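Local coordinates for putative uncharacterized protein (Pyrococcus furiosus, PDB 3VR0) that probably activates the archaeal proteasome, although its family is that of the proteasome assembly chaperones, at residues 41-49 and 214-224; 69-77 and 108-118. One frame throughout, in Å; residues are numbered along the deposited sequence.

Interaction 1 of 2, residues 41-49 and 214-224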
loop_
_atom_site.group_PDB
_atom_site.type_symbol
_atom_site.label_atom_id
_atom_site.label_comp_id
_atom_site.label_asym_id
_atom_site.label_seq_id
_atom_site.Cartn_x
_atom_site.Cartn_y
_atom_site.Cartn_z
ATOM N N GLY C 41 9.777 -8.226 18.086
ATOM C CA GLY C 41 10.919 -7.598 17.419
ATOM C C GLY C 41 12.067 -8.604 17.396
ATOM O O GLY C 41 11.850 -9.791 17.610
ATOM N N ILE C 42 13.276 -8.123 17.117
ATOM C CA ILE C 42 14.479 -8.974 17.028
ATOM C C ILE C 42 14.593 -9.908 18.245
ATOM O O ILE C 42 14.643 -9.443 19.396
ATOM C CB ILE C 42 15.773 -8.105 16.931
ATOM C CG1 ILE C 42 15.708 -7.113 15.746
ATOM C CG2 ILE C 42 17.064 -8.987 16.892
ATOM C CD1 ILE C 42 15.366 -7.756 14.471
ATOM N N GLY C 43 14.598 -11.215 17.978
ATOM C CA GLY C 43 14.899 -12.238 18.990
ATOM C C GLY C 43 13.861 -12.370 20.083
ATOM O O GLY C 43 14.093 -13.041 21.068
ATOM N N LEU C 44 12.704 -11.748 19.867
ATOM C CA LEU C 44 11.644 -11.550 20.866
ATOM C C LEU C 44 12.180 -11.002 22.167
ATOM O O LEU C 44 11.633 -11.283 23.212
ATOM C CB LEU C 44 10.781 -12.802 21.049
ATOM C CG LEU C 44 9.980 -13.204 19.814
ATOM C CD1 LEU C 44 9.428 -14.619 19.943
ATOM C CD2 LEU C 44 8.868 -12.207 19.491
ATOM N N VAL C 45 13.249 -10.224 22.070
ATOM C CA VAL C 45 13.959 -9.699 23.219
ATOM C C VAL C 45 13.103 -8.767 24.080
ATOM O O VAL C 45 12.957 -9.006 25.275
ATOM C CB VAL C 45 15.243 -8.907 22.813
ATOM C CG1 VAL C 45 15.779 -8.138 24.013
ATOM C CG2 VAL C 45 16.308 -9.821 22.266
ATOM N N GLY C 46 12.598 -7.688 23.463
ATOM C CA GLY C 46 11.742 -6.699 24.134
ATOM C C GLY C 46 10.511 -7.367 24.707
ATOM O O GLY C 46 10.132 -7.103 25.839
ATOM N N LYS C 47 9.894 -8.252 23.932
ATOM C CA LYS C 47 8.711 -8.958 24.391
ATOM C C LYS C 47 8.921 -9.866 25.620
ATOM O O LYS C 47 8.126 -9.828 26.558
ATOM C CB LYS C 47 8.068 -9.741 23.263
ATOM C CG LYS C 47 6.814 -10.467 23.723
ATOM C CD LYS C 47 6.137 -11.178 22.573
ATOM C CE LYS C 47 4.819 -11.806 23.030
ATOM N NZ LYS C 47 3.875 -11.898 21.888
ATOM N N LEU C 48 9.966 -10.698 25.598
ATOM C CA LEU C 48 10.275 -11.575 26.737
ATOM C C LEU C 48 10.547 -10.764 27.965
ATOM O O LEU C 48 10.048 -11.072 29.025
ATOM C CB LEU C 48 11.506 -12.446 26.485
ATOM C CG LEU C 48 11.329 -13.644 25.570
ATOM C CD1 LEU C 48 12.714 -14.208 25.348
ATOM C CD2 LEU C 48 10.429 -14.684 26.206
ATOM N N ALA C 49 11.355 -9.741 27.789
ATOM C CA ALA C 49 11.681 -8.786 28.818
ATOM C C ALA C 49 10.382 -8.173 29.402
ATOM O O ALA C 49 10.197 -8.204 30.610
ATOM C CB ALA C 49 12.578 -7.737 28.277
ATOM N N SER C 214 21.672 -9.942 19.760
ATOM C CA SER C 214 20.952 -11.186 19.597
ATOM C C SER C 214 21.231 -11.751 18.206
ATOM O O SER C 214 21.477 -10.996 17.262
ATOM C CB SER C 214 19.454 -10.934 19.709
ATOM O OG SER C 214 18.762 -12.161 19.615
ATOM N N LEU C 215 21.160 -13.071 18.090
ATOM C CA LEU C 215 21.303 -13.745 16.799
ATOM C C LEU C 215 20.072 -13.403 15.971
ATOM O O LEU C 215 20.177 -13.084 14.777
ATOM C CB LEU C 215 21.453 -15.256 16.976
ATOM C CG LEU C 215 22.652 -15.771 17.812
ATOM C CD1 LEU C 215 22.754 -17.307 17.712
ATOM C CD2 LEU C 215 24.022 -15.088 17.469
ATOM N N GLY C 216 18.906 -13.448 16.613
ATOM C CA GLY C 216 17.721 -12.840 16.037
ATOM C C GLY C 216 16.642 -13.779 15.559
ATOM O O GLY C 216 15.466 -13.399 15.528
ATOM N N TYR C 217 17.019 -14.996 15.190
ATOM C CA TYR C 217 16.054 -15.964 14.681
ATOM C C TYR C 217 15.683 -16.949 15.757
ATOM O O TYR C 217 14.961 -17.913 15.516
ATOM C CB TYR C 217 16.574 -16.695 13.423
ATOM C CG TYR C 217 18.077 -16.859 13.337
ATOM C CD1 TYR C 217 18.731 -17.936 13.964
ATOM C CD2 TYR C 217 18.846 -15.935 12.620
ATOM C CE1 TYR C 217 20.140 -18.079 13.883
ATOM C CE2 TYR C 217 20.240 -16.065 12.523
ATOM C CZ TYR C 217 20.883 -17.133 13.159
ATOM O OH TYR C 217 22.260 -17.229 13.045
ATOM N N ILE C 218 16.193 -16.700 16.952
ATOM C CA ILE C 218 15.856 -17.507 18.110
ATOM C C ILE C 218 15.111 -16.665 19.142
ATOM O O ILE C 218 15.408 -15.485 19.298
ATOM C CB ILE C 218 17.144 -18.052 18.778
ATOM C CG1 ILE C 218 18.167 -16.911 18.994
ATOM C CG2 ILE C 218 17.739 -19.160 17.930
ATOM C CD1 ILE C 218 19.020 -17.026 20.295
ATOM N N VAL C 219 14.155 -17.267 19.842
ATOM C CA VAL C 219 13.654 -16.683 21.076
ATOM C C VAL C 219 14.816 -16.549 22.073
ATOM O O VAL C 219 15.304 -17.531 22.596
ATOM C CB VAL C 219 12.549 -17.509 21.667
ATOM C CG1 VAL C 219 11.934 -16.787 22.832
ATOM C CG2 VAL C 219 11.486 -17.763 20.614
ATOM N N ASP C 220 15.255 -15.320 22.304
ATOM C CA ASP C 220 16.486 -15.039 23.029
ATOM C C ASP C 220 16.283 -14.614 24.507
ATOM O O ASP C 220 16.440 -13.448 24.866
ATOM C CB ASP C 220 17.273 -13.985 22.257
ATOM C CG ASP C 220 18.730 -13.957 22.624
ATOM O OD1 ASP C 220 19.130 -14.599 23.627
ATOM O OD2 ASP C 220 19.485 -13.265 21.915
ATOM N N ALA C 221 15.947 -15.581 25.346
ATOM C CA ALA C 221 15.699 -15.336 26.777
ATOM C C ALA C 221 16.854 -14.682 27.477
ATOM O O ALA C 221 16.629 -13.865 28.373
ATOM C CB ALA C 221 15.306 -16.602 27.488
ATOM N N LYS C 222 18.091 -15.006 27.062
ATOM C CA LYS C 222 19.306 -14.494 27.737
ATOM C C LYS C 222 19.608 -13.033 27.408
ATOM O O LYS C 222 20.093 -12.276 28.262
ATOM C CB LYS C 222 20.526 -15.413 27.430
ATOM C CG LYS C 222 21.924 -14.909 27.879
ATOM C CD LYS C 222 22.912 -16.119 28.009
ATOM C CE LYS C 222 24.372 -15.756 27.652
ATOM N NZ LYS C 222 25.056 -14.910 28.702
ATOM N N ALA C 223 19.361 -12.625 26.158
ATOM C CA ALA C 223 19.523 -11.217 25.862
ATOM C C ALA C 223 18.379 -10.428 26.547
ATOM O O ALA C 223 18.583 -9.320 27.021
ATOM C CB ALA C 223 19.640 -10.933 24.330
ATOM N N ALA C 224 17.200 -11.028 26.609
ATOM C CA ALA C 224 16.045 -10.435 27.317
ATOM C C ALA C 224 16.441 -10.136 28.781
ATOM O O ALA C 224 16.232 -9.012 29.292
ATOM C CB ALA C 224 14.861 -11.362 27.260
#

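Interaction 2 of 2, residues 69-77 and 108-118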
loop_
_atom_site.group_PDB
_atom_site.type_symbol
_atom_site.label_atom_id
_atom_site.label_comp_id
_atom_site.label_asym_id
_atom_site.label_seq_id
_atom_site.Cartn_x
_atom_site.Cartn_y
_atom_site.Cartn_z
ATOM N N HIS C 69 -4.493 -1.772 10.700
ATOM C CA HIS C 69 -3.185 -1.882 10.026
ATOM C C HIS C 69 -2.451 -3.152 10.422
ATOM O O HIS C 69 -1.393 -3.434 9.854
ATOM C CB HIS C 69 -2.291 -0.687 10.330
ATOM C CG HIS C 69 -2.834 0.589 9.771
ATOM N ND1 HIS C 69 -2.619 0.976 8.461
ATOM C CD2 HIS C 69 -3.632 1.542 10.324
ATOM C CE1 HIS C 69 -3.249 2.118 8.238
ATOM N NE2 HIS C 69 -3.864 2.488 9.352
ATOM N N PHE C 70 -2.982 -3.914 11.395
ATOM C CA PHE C 70 -2.354 -5.186 11.759
ATOM C C PHE C 70 -2.732 -6.222 10.708
ATOM O O PHE C 70 -3.680 -6.017 9.959
ATOM C CB PHE C 70 -2.853 -5.671 13.130
ATOM C CG PHE C 70 -2.259 -4.924 14.313
ATOM C CD1 PHE C 70 -1.103 -4.152 14.170
ATOM C CD2 PHE C 70 -2.842 -5.035 15.589
ATOM C CE1 PHE C 70 -0.516 -3.477 15.303
ATOM C CE2 PHE C 70 -2.291 -4.341 16.724
ATOM C CZ PHE C 70 -1.120 -3.568 16.567
ATOM N N MET C 71 -2.046 -7.355 10.665
ATOM C CA MET C 71 -2.428 -8.425 9.722
ATOM C C MET C 71 -3.922 -8.789 9.862
ATOM O O MET C 71 -4.487 -8.838 10.990
ATOM C CB MET C 71 -1.533 -9.642 9.939
ATOM C CG MET C 71 -1.853 -10.849 9.051
ATOM S SD MET C 71 -1.717 -10.487 7.283
ATOM C CE MET C 71 -2.443 -12.070 6.817
ATOM N N HIS C 72 -4.542 -9.046 8.715
ATOM C CA HIS C 72 -5.967 -9.232 8.618
ATOM C C HIS C 72 -6.381 -10.644 9.021
ATOM O O HIS C 72 -6.922 -11.408 8.218
ATOM C CB HIS C 72 -6.447 -8.875 7.198
ATOM C CG HIS C 72 -5.685 -9.542 6.087
ATOM N ND1 HIS C 72 -4.504 -9.030 5.578
ATOM C CD2 HIS C 72 -5.958 -10.659 5.357
ATOM C CE1 HIS C 72 -4.080 -9.808 4.591
ATOM N NE2 HIS C 72 -4.937 -10.806 4.437
ATOM N N GLN C 73 -6.112 -10.996 10.280
ATOM C CA GLN C 73 -6.450 -12.331 10.776
ATOM C C GLN C 73 -6.803 -12.292 12.257
ATOM O O GLN C 73 -6.536 -11.318 12.966
ATOM C CB GLN C 73 -5.267 -13.293 10.629
ATOM C CG GLN C 73 -4.138 -12.950 11.650
ATOM C CD GLN C 73 -2.752 -13.483 11.215
ATOM O OE1 GLN C 73 -1.772 -13.316 11.931
ATOM N NE2 GLN C 73 -2.680 -14.107 10.060
ATOM N N VAL C 74 -7.334 -13.413 12.705
ATOM C CA VAL C 74 -7.615 -13.685 14.105
ATOM C C VAL C 74 -6.625 -14.732 14.583
ATOM O O VAL C 74 -6.147 -15.498 13.775
ATOM C CB VAL C 74 -9.113 -14.081 14.140
ATOM C CG1 VAL C 74 -9.394 -15.430 14.661
ATOM C CG2 VAL C 74 -9.986 -12.903 14.596
ATOM N N LEU C 75 -6.264 -14.723 15.865
ATOM C CA LEU C 75 -5.415 -15.769 16.457
ATOM C C LEU C 75 -6.217 -16.714 17.326
ATOM O O LEU C 75 -7.217 -16.324 17.921
ATOM C CB LEU C 75 -4.267 -15.182 17.314
ATOM C CG LEU C 75 -3.189 -14.317 16.640
ATOM C CD1 LEU C 75 -2.247 -13.699 17.665
ATOM C CD2 LEU C 75 -2.384 -15.106 15.578
ATOM N N ILE C 76 -5.776 -17.962 17.390
ATOM C CA ILE C 76 -6.412 -18.929 18.263
ATOM C C ILE C 76 -5.852 -18.693 19.666
ATOM O O ILE C 76 -4.621 -18.699 19.868
ATOM C CB ILE C 76 -6.111 -20.379 17.822
ATOM C CG1 ILE C 76 -6.590 -20.636 16.394
ATOM C CG2 ILE C 76 -6.746 -21.367 18.808
ATOM C CD1 ILE C 76 -8.051 -20.430 16.155
ATOM N N ARG C 77 -6.725 -18.416 20.624
ATOM C CA ARG C 77 -6.244 -18.219 22.006
ATOM C C ARG C 77 -6.428 -19.539 22.754
ATOM O O ARG C 77 -6.709 -20.567 22.130
ATOM C CB ARG C 77 -6.969 -17.058 22.727
ATOM C CG ARG C 77 -6.861 -15.672 22.044
ATOM C CD ARG C 77 -5.423 -15.206 21.753
ATOM N NE ARG C 77 -5.437 -13.799 21.338
ATOM C CZ ARG C 77 -4.390 -13.081 20.929
ATOM N NH1 ARG C 77 -3.179 -13.610 20.881
ATOM N NH2 ARG C 77 -4.558 -11.807 20.560
ATOM N N ASP C 108 0.726 -9.107 20.394
ATOM C CA ASP C 108 0.954 -10.115 19.382
ATOM C C ASP C 108 1.945 -9.662 18.268
ATOM O O ASP C 108 2.638 -10.493 17.690
ATOM C CB ASP C 108 -0.369 -10.469 18.702
ATOM C CG ASP C 108 -1.422 -11.000 19.668
ATOM O OD1 ASP C 108 -1.136 -11.937 20.428
ATOM O OD2 ASP C 108 -2.567 -10.515 19.628
ATOM N N THR C 109 1.987 -8.379 17.925
ATOM C CA THR C 109 2.561 -8.025 16.637
ATOM C C THR C 109 2.782 -6.558 16.587
ATOM O O THR C 109 2.285 -5.798 17.454
ATOM C CB THR C 109 1.570 -8.364 15.421
ATOM O OG1 THR C 109 2.232 -8.147 14.159
ATOM C CG2 THR C 109 0.296 -7.493 15.446
ATOM N N GLN C 110 3.546 -6.154 15.584
ATOM C CA GLN C 110 3.600 -4.769 15.184
ATOM C C GLN C 110 2.967 -4.747 13.802
ATOM O O GLN C 110 2.660 -5.797 13.231
ATOM C CB GLN C 110 5.049 -4.259 15.127
ATOM C CG GLN C 110 5.796 -4.303 16.468
ATOM C CD GLN C 110 6.999 -3.351 16.535
ATOM O OE1 GLN C 110 6.951 -2.210 16.071
ATOM N NE2 GLN C 110 8.083 -3.824 17.143
ATOM N N VAL C 111 2.789 -3.553 13.264
ATOM C CA VAL C 111 2.261 -3.396 11.929
ATOM C C VAL C 111 3.284 -4.046 10.960
ATOM O O VAL C 111 4.490 -3.994 11.221
ATOM C CB VAL C 111 2.109 -1.884 11.632
ATOM C CG1 VAL C 111 1.939 -1.619 10.125
ATOM C CG2 VAL C 111 0.885 -1.285 12.435
ATOM N N PRO C 112 2.814 -4.660 9.858
ATOM C CA PRO C 112 3.736 -5.322 8.925
ATOM C C PRO C 112 4.806 -4.383 8.337
ATOM O O PRO C 112 4.636 -3.175 8.374
ATOM C CB PRO C 112 2.792 -5.893 7.843
ATOM C CG PRO C 112 1.495 -6.051 8.568
ATOM C CD PRO C 112 1.410 -4.855 9.448
ATOM N N PRO C 113 5.934 -4.949 7.829
ATOM C CA PRO C 113 7.037 -4.066 7.354
ATOM C C PRO C 113 6.678 -3.229 6.121
ATOM O O PRO C 113 7.325 -2.238 5.837
ATOM C CB PRO C 113 8.211 -5.034 7.092
ATOM C CG PRO C 113 7.592 -6.466 7.103
ATOM C CD PRO C 113 6.314 -6.381 7.903
ATOM N N THR C 114 5.598 -3.567 5.447
ATOM C CA THR C 114 5.221 -2.854 4.235
ATOM C C THR C 114 4.334 -1.618 4.440
ATOM O O THR C 114 4.007 -0.965 3.470
ATOM C CB THR C 114 4.469 -3.793 3.253
ATOM O OG1 THR C 114 3.323 -4.331 3.913
ATOM C CG2 THR C 114 5.371 -4.955 2.756
ATOM N N ASP C 115 3.957 -1.273 5.679
ATOM C CA ASP C 115 2.963 -0.199 5.925
ATOM C C ASP C 115 3.528 0.825 6.936
ATOM O O ASP C 115 3.160 0.804 8.155
ATOM C CB ASP C 115 1.635 -0.833 6.443
ATOM C CG ASP C 115 0.532 0.198 6.745
ATOM O OD1 ASP C 115 0.676 1.391 6.409
ATOM O OD2 ASP C 115 -0.531 -0.182 7.304
ATOM N N SER C 116 4.402 1.716 6.454
ATOM C CA SER C 116 5.048 2.720 7.342
ATOM C C SER C 116 4.054 3.639 8.003
ATOM O O SER C 116 4.161 3.913 9.196
ATOM C CB SER C 116 6.126 3.558 6.620
ATOM O OG SER C 116 7.234 2.720 6.317
ATOM N N TYR C 117 3.110 4.133 7.226
ATOM C CA TYR C 117 2.048 4.962 7.744
ATOM C C TYR C 117 1.353 4.313 8.979
ATOM O O TYR C 117 1.056 4.986 9.939
ATOM C CB TYR C 117 0.985 5.269 6.650
ATOM C CG TYR C 117 -0.047 6.269 7.192
ATOM C CD1 TYR C 117 0.225 7.623 7.164
ATOM C CD2 TYR C 117 -1.254 5.843 7.813
ATOM C CE1 TYR C 117 -0.637 8.550 7.681
ATOM C CE2 TYR C 117 -2.176 6.811 8.345
ATOM C CZ TYR C 117 -1.834 8.156 8.281
ATOM O OH TYR C 117 -2.649 9.176 8.767
ATOM N N GLY C 118 1.071 3.018 8.910
ATOM C CA GLY C 118 0.390 2.321 9.995
ATOM C C GLY C 118 1.211 2.301 11.291
ATOM O O GLY C 118 0.658 2.443 12.363
HETATM O O HOH W 1 -1.167 -2.770 7.186
HETATM O O HOH W 2 0.451 -7.308 12.029
#

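Interaction 1 of 2, residues 41-49 and 214-224
Gly43 O receives the amide of Asp220 in a short, nearly straight bond (Asp220 N to Gly43 O 2.8 Å, 165° at the hydrogen). The amide of the same glycine makes a weak bond, Gly43 N to Gly216 O 3.4 Å. The carbonyl of Ile218 comes in as well and takes a CA-H...O contact from Gly43 CA. A side chain on Gly43 would run into Ser214 OG, and its positive phi also suits glycine.

Asp220 is the N-cap of helix 221-235. With its carboxylate swung anti to the backbone N (chi1 -160°), Asp220 OD1 accepts Ala223 N from above the carboxylate plane at 3.2 Å, while Asp220 OD2 offers its anti lone pair to Ser214 OG at 2.7 Å. With an alanine in place of Asp220, Ala223 N and the buried Ser214 hydroxyl would probably lose their shared acceptor. In the PAC2 fold of this chain, the contact joins the start of helix 45-57 to the turn between strand 206-214 and helix 221-235.

Past the polar end, alanines of one helix pack against leucine and valine of the other. Ala224 CB sits 3.6 Å from both Leu48 CB and Val45 O, and Val45 CG2 leans on Ala223 CB. Leu48 CD1 lies over the first turn, 3.5 Å from Ala221 CA, and also touches Val219 CG1; the other branch of that valine, CG2, meets Leu44 CD1 obliquely.

Interaction 2 of 2, residues 69-77 and 108-118
Arg77 and Asp108 make the salt bridge at one end of the contact. The guanidinium grips the carboxylate end-on, Arg77 NH1 to Asp108 OD1 2.7 Å and Arg77 NH2 to Asp108 OD2 2.5 Å, both oxygens met on their syn sides and the two planes 27° apart. Glu83 takes Arg77 NE, and Lys86 N gives a further hydrogen bond to Asp108 OD2, so both charged groups have second partners.

At the far end His69 ND1 donates to the syn lone pair of Asp115 OD2 at 2.7 Å, with ring and carboxylate 47° apart. Asp115 is also the N-cap of helix 116-131: its CG stands anti to the backbone N (chi1 179°), which carries the carboxylate out to His69 while OD1 still accepts Gly118 N. With ND1 held this way, the imidazole takes part with Glu121 in the gold site seen in this crystal.

These residues join strand 73-76 and the loops at both its ends to the segment linking strand 102-107 of the main sheet with helix 116-131. Strand 73-76 pairs antiparallel with a strand of the second subunit, which carries the small sheet of 73-76 and 82-84 across the interface.

Two waters bridge the segments. One donates to His69 O and to the carboxylate at Asp115 OD2; the other, between backbones, accepts Met71 N and donates to Gln110 O.

Two CH-pi contacts follow. Thr109 CG2 rests over the centre of the Phe70 ring, 3.8 Å from the centroid, and Gly118 CA lies over one face of the His69 ring, where a side chain would collide with ND1. The apolar contact is Val111 CG2 approaching Phe70 CE1 obliquely.

In the fold
Interaction 1 is the more deeply buried, centred about 10 Å from the centre of the chain against about 17 Å for the centre of interaction 2, and no other subunit touches it. It joins two helix starts through backbone bonds, a capping carboxylate and aliphatic side chains. Interaction 2 is only partly buried and relies on charge, ordered water and ring faces; two neighbouring subunits reach its segments. Both use an aspartate N-cap whose second oxygen has a side-chain partner: a serine hydroxyl inside the core, an imidazole at the gold site. The two centres lie about 19 Å apart, and the contacts touch by packing at Lys47 and Asp108, Lys47 NZ being hydrogen-bonded to Gly107 O.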